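Phosphoserine aminotransferase (Bacillus alcalophilus, PDB 1W23) catalyses the reversible, pyridoxal-phosphate-dependent transamination between phosphoserine and 3-phosphohydroxypyruvate in serine biosynthesis, and the analogous conversion of phosphohydroxythreonine. Local coordinates at residues Q52-L57 / K231-Y236. Sequence-based numbering, arbitrary orientation. Where two conformers were deposited one is given.
Sequences QAQNLL and KSDSLY
The amide of Gln54 and the carboxylate of Asp233 meet head-on instead of stacking: OD1 of Asp233 stands ahead of the amide, close to the prolongation of the Gln54 CG-CD bond, and the two planes are turned 62° from each other. OD1 is the carboxylate oxygen that faces both heteroatoms of the amide. As modelled, Gln54 OE1 lies 3.0 Å from Asp233 OD1, and Gln54 NE2 lies 3.5 Å from the same oxygen. The second carboxylate oxygen, OD2, is farther from the amide than OD1.

The two side chains arrive from opposite directions. Gln54 leaves helix 44-61 with CG anti to the carbonyl carbon (chi1 -63°) and an extended chain beyond, which lets it cover about half of the 10.2 Å between Gln54 CA and Asp233 CA. Asp233 meets it from a Schellman motif that ends helix 226-231, where its positive phi (53°) turns the chain. Asp233 and Ser234, both with positive phi, form the centre of a type I' turn from Ser232 to Leu235, closed by Leu235 N bonding to Ser232 O at 3.0 Å. His50 of helix 44-61 also hydrogen-bonds through NE2 to Asp233 O, and the Ser234 side chain accepts the backbone N-H of Phe71 in strand 67-72.

With only 71 Å² buried, the meeting is a small polar touch at the surface, joining helix 44-61 to the loop that leads to the cofactor-binding Asn237. The Asp233 side chain is also about 7 Å from that of Arg42, which by similarity binds glutamate. The Gln54 amide is probably turned over in the model, and a second conformer was deposited, so the assignment of OE1 and NE2 is doubtful; turned over, the amide would place its nitrogen at the nearer position, which would suit an N-H facing the carboxylate.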
ATOM      1  N   GLN A  52      18.804  -1.564  -1.026  1.00 12.08           N
ATOM      2  CA  GLN A  52      19.217  -1.368  -2.401  1.00 12.12           C
ATOM      3  C   GLN A  52      18.304  -0.402  -3.147  1.00 11.15           C
ATOM      4  O   GLN A  52      18.764   0.411  -3.947  1.00 12.11           O
ATOM      5  CB  GLN A  52      19.207  -2.677  -3.186  0.50 13.88           C
ATOM      6  CG  GLN A  52      20.411  -3.570  -3.030  0.50 12.94           C
ATOM      7  CD  GLN A  52      20.329  -4.860  -3.844  0.50 13.51           C
ATOM      8  OE1 GLN A  52      19.499  -4.969  -4.742  0.50 21.34           O
ATOM      9  NE2 GLN A  52      21.206  -5.810  -3.511  0.50 23.68           N
ATOM     10  N   ALA A  53      16.992  -0.505  -2.870  1.00 10.85           N
ATOM     11  CA  ALA A  53      16.061   0.450  -3.536  1.00 10.80           C
ATOM     12  C   ALA A  53      16.425   1.871  -3.176  1.00 10.41           C
ATOM     13  O   ALA A  53      16.452   2.782  -4.035  1.00 11.58           O
ATOM     14  CB  ALA A  53      14.609   0.158  -3.115  1.00 11.74           C
ATOM     15  N   GLN A  54      16.702   2.137  -1.898  1.00 10.80           N
ATOM     16  CA  GLN A  54      17.166   3.471  -1.488  1.00 11.34           C
ATOM     17  C   GLN A  54      18.467   3.843  -2.167  1.00 11.22           C
ATOM     18  O   GLN A  54      18.604   4.977  -2.672  1.00 12.27           O
ATOM     19  CB  GLN A  54      17.279   3.533   0.042  0.50 12.38           C
ATOM     20  CG  GLN A  54      15.965   3.348   0.764  0.50 12.61           C
ATOM     21  CD  GLN A  54      16.013   3.517   2.262  0.50 12.00           C
ATOM     22  OE1 GLN A  54      15.527   2.719   3.078  0.50 14.88           O
ATOM     23  NE2 GLN A  54      16.619   4.584   2.776  0.50 12.37           N
ATOM     24  N   ASN A  55      19.449   2.939  -2.136  1.00 11.55           N
ATOM     25  CA  ASN A  55      20.773   3.278  -2.685  1.00 11.68           C
ATOM     26  C   ASN A  55      20.709   3.536  -4.191  1.00 11.10           C
ATOM     27  O   ASN A  55      21.421   4.420  -4.685  1.00 11.82           O
ATOM     28  CB  ASN A  55      21.752   2.157  -2.334  1.00 14.82           C
ATOM     29  CG  ASN A  55      22.080   2.198  -0.832  1.00 18.31           C
ATOM     30  OD1 ASN A  55      21.823   3.145  -0.104  1.00 27.57           O
ATOM     31  ND2 ASN A  55      22.674   1.103  -0.371  1.00 26.50           N
ATOM     32  N   LEU A  56      19.874   2.803  -4.909  1.00 11.33           N
ATOM     33  CA  LEU A  56      19.716   3.021  -6.343  1.00 11.10           C
ATOM     34  C   LEU A  56      19.084   4.377  -6.579  1.00 11.65           C
ATOM     35  O   LEU A  56      19.515   5.132  -7.460  1.00 12.03           O
ATOM     36  CB  LEU A  56      18.879   1.906  -6.958  1.00 11.36           C
ATOM     37  CG  LEU A  56      19.579   0.574  -7.143  1.00 12.25           C
ATOM     38  CD1 LEU A  56      18.617  -0.575  -7.421  1.00 12.62           C
ATOM     39  CD2 LEU A  56      20.575   0.703  -8.292  1.00 14.68           C
ATOM     40  N   LEU A  57      18.023   4.736  -5.825  1.00 11.65           N
ATOM     41  CA  LEU A  57      17.448   6.060  -6.010  1.00 11.94           C
ATOM     42  C   LEU A  57      18.452   7.192  -5.742  1.00 11.87           C
ATOM     43  O   LEU A  57      18.542   8.175  -6.464  1.00 12.51           O
ATOM     44  CB  LEU A  57      16.244   6.249  -5.053  0.60 13.34           C
ATOM     45  CG  LEU A  57      14.918   5.764  -5.582  0.60 12.14           C
ATOM     46  CD1 LEU A  57      13.882   5.488  -4.495  0.60 14.65           C
ATOM     47  CD2 LEU A  57      14.351   6.792  -6.563  0.60 14.32           C
ATOM     48  N   LYS A 231      12.722   7.988  11.548  1.00 11.58           N
ATOM     49  CA  LYS A 231      13.414   7.316  12.615  1.00 12.93           C
ATOM     50  C   LYS A 231      13.465   5.806  12.447  1.00 12.08           C
ATOM     51  O   LYS A 231      14.452   5.169  12.772  1.00 13.78           O
ATOM     52  CB  LYS A 231      12.746   7.707  13.969  1.00 15.90           C
ATOM     53  CG  LYS A 231      13.165   9.119  14.390  1.00 21.81           C
ATOM     54  CD  LYS A 231      12.644   9.522  15.794  1.00 34.09           C
ATOM     55  CE  LYS A 231      13.228  10.883  16.132  1.00 44.84           C
ATOM     56  NZ  LYS A 231      12.485  11.760  17.047  1.00 69.41           N
ATOM     57  N   SER A 232      12.375   5.244  11.900  1.00 11.55           N
ATOM     58  CA  SER A 232      12.272   3.808  11.683  1.00 11.59           C
ATOM     59  C   SER A 232      12.725   3.343  10.303  1.00 11.33           C
ATOM     60  O   SER A 232      12.531   2.156  10.007  1.00 11.67           O
ATOM     61  CB  SER A 232      10.811   3.343  11.895  0.70 13.00           C
ATOM     62  OG  SER A 232      10.032   3.899  10.833  0.70 14.19           O
ATOM     63  N   ASP A 233      13.279   4.202   9.476  1.00 11.22           N
ATOM     64  CA  ASP A 233      13.696   3.841   8.124  1.00 10.71           C
ATOM     65  C   ASP A 233      12.571   3.179   7.318  1.00 10.21           C
ATOM     66  O   ASP A 233      12.800   2.200   6.605  1.00 10.58           O
ATOM     67  CB  ASP A 233      14.929   2.962   8.138  1.00 11.82           C
ATOM     68  CG  ASP A 233      15.585   2.759   6.791  1.00 12.24           C
ATOM     69  OD1 ASP A 233      15.430   3.616   5.889  1.00 13.40           O
ATOM     70  OD2 ASP A 233      16.265   1.740   6.640  1.00 16.10           O
ATOM     71  N   SER A 234      11.357   3.735   7.442  1.00 10.21           N
ATOM     72  CA  SER A 234      10.205   3.256   6.713  1.00 10.20           C
ATOM     73  C   SER A 234       9.829   1.800   7.081  1.00 10.62           C
ATOM     74  O   SER A 234       9.195   1.125   6.268  1.00 11.84           O
ATOM     75  CB  SER A 234      10.369   3.417   5.177  1.00 10.51           C
ATOM     76  OG  SER A 234      10.666   4.760   4.852  1.00 10.93           O
ATOM     77  N   LEU A 235      10.148   1.382   8.270  1.00 10.62           N
ATOM     78  CA  LEU A 235       9.795   0.077   8.802  1.00 10.78           C
ATOM     79  C   LEU A 235       9.052   0.174  10.122  1.00 10.95           C
ATOM     80  O   LEU A 235       9.081  -0.729  10.950  1.00 13.18           O
ATOM     81  CB  LEU A 235      11.072  -0.794   8.957  1.00 11.76           C
ATOM     82  CG  LEU A 235      11.792  -1.019   7.604  1.00 13.04           C
ATOM     83  CD1 LEU A 235      13.229  -1.483   7.893  1.00 18.22           C
ATOM     84  CD2 LEU A 235      11.067  -1.962   6.682  1.00 16.14           C
ATOM     85  N   TYR A 236       8.359   1.294  10.348  1.00 11.13           N
ATOM     86  CA  TYR A 236       7.588   1.465  11.566  1.00 11.32           C
ATOM     87  C   TYR A 236       6.518   0.380  11.677  1.00 10.90           C
ATOM     88  O   TYR A 236       6.332  -0.246  12.720  1.00 13.01           O
ATOM     89  CB  TYR A 236       6.944   2.867  11.618  1.00 12.44           C
ATOM     90  CG  TYR A 236       6.033   2.939  12.832  1.00 12.73           C
ATOM     91  CD1 TYR A 236       6.580   3.082  14.139  1.00 16.15           C
ATOM     92  CD2 TYR A 236       4.668   2.860  12.722  1.00 13.13           C
ATOM     93  CE1 TYR A 236       5.723   3.145  15.220  1.00 17.61           C
ATOM     94  CE2 TYR A 236       3.807   2.889  13.832  1.00 13.38           C
ATOM     95  CZ  TYR A 236       4.346   3.031  15.077  1.00 14.90           C
ATOM     96  OH  TYR A 236       3.580   3.084  16.213  1.00 18.36           O
TER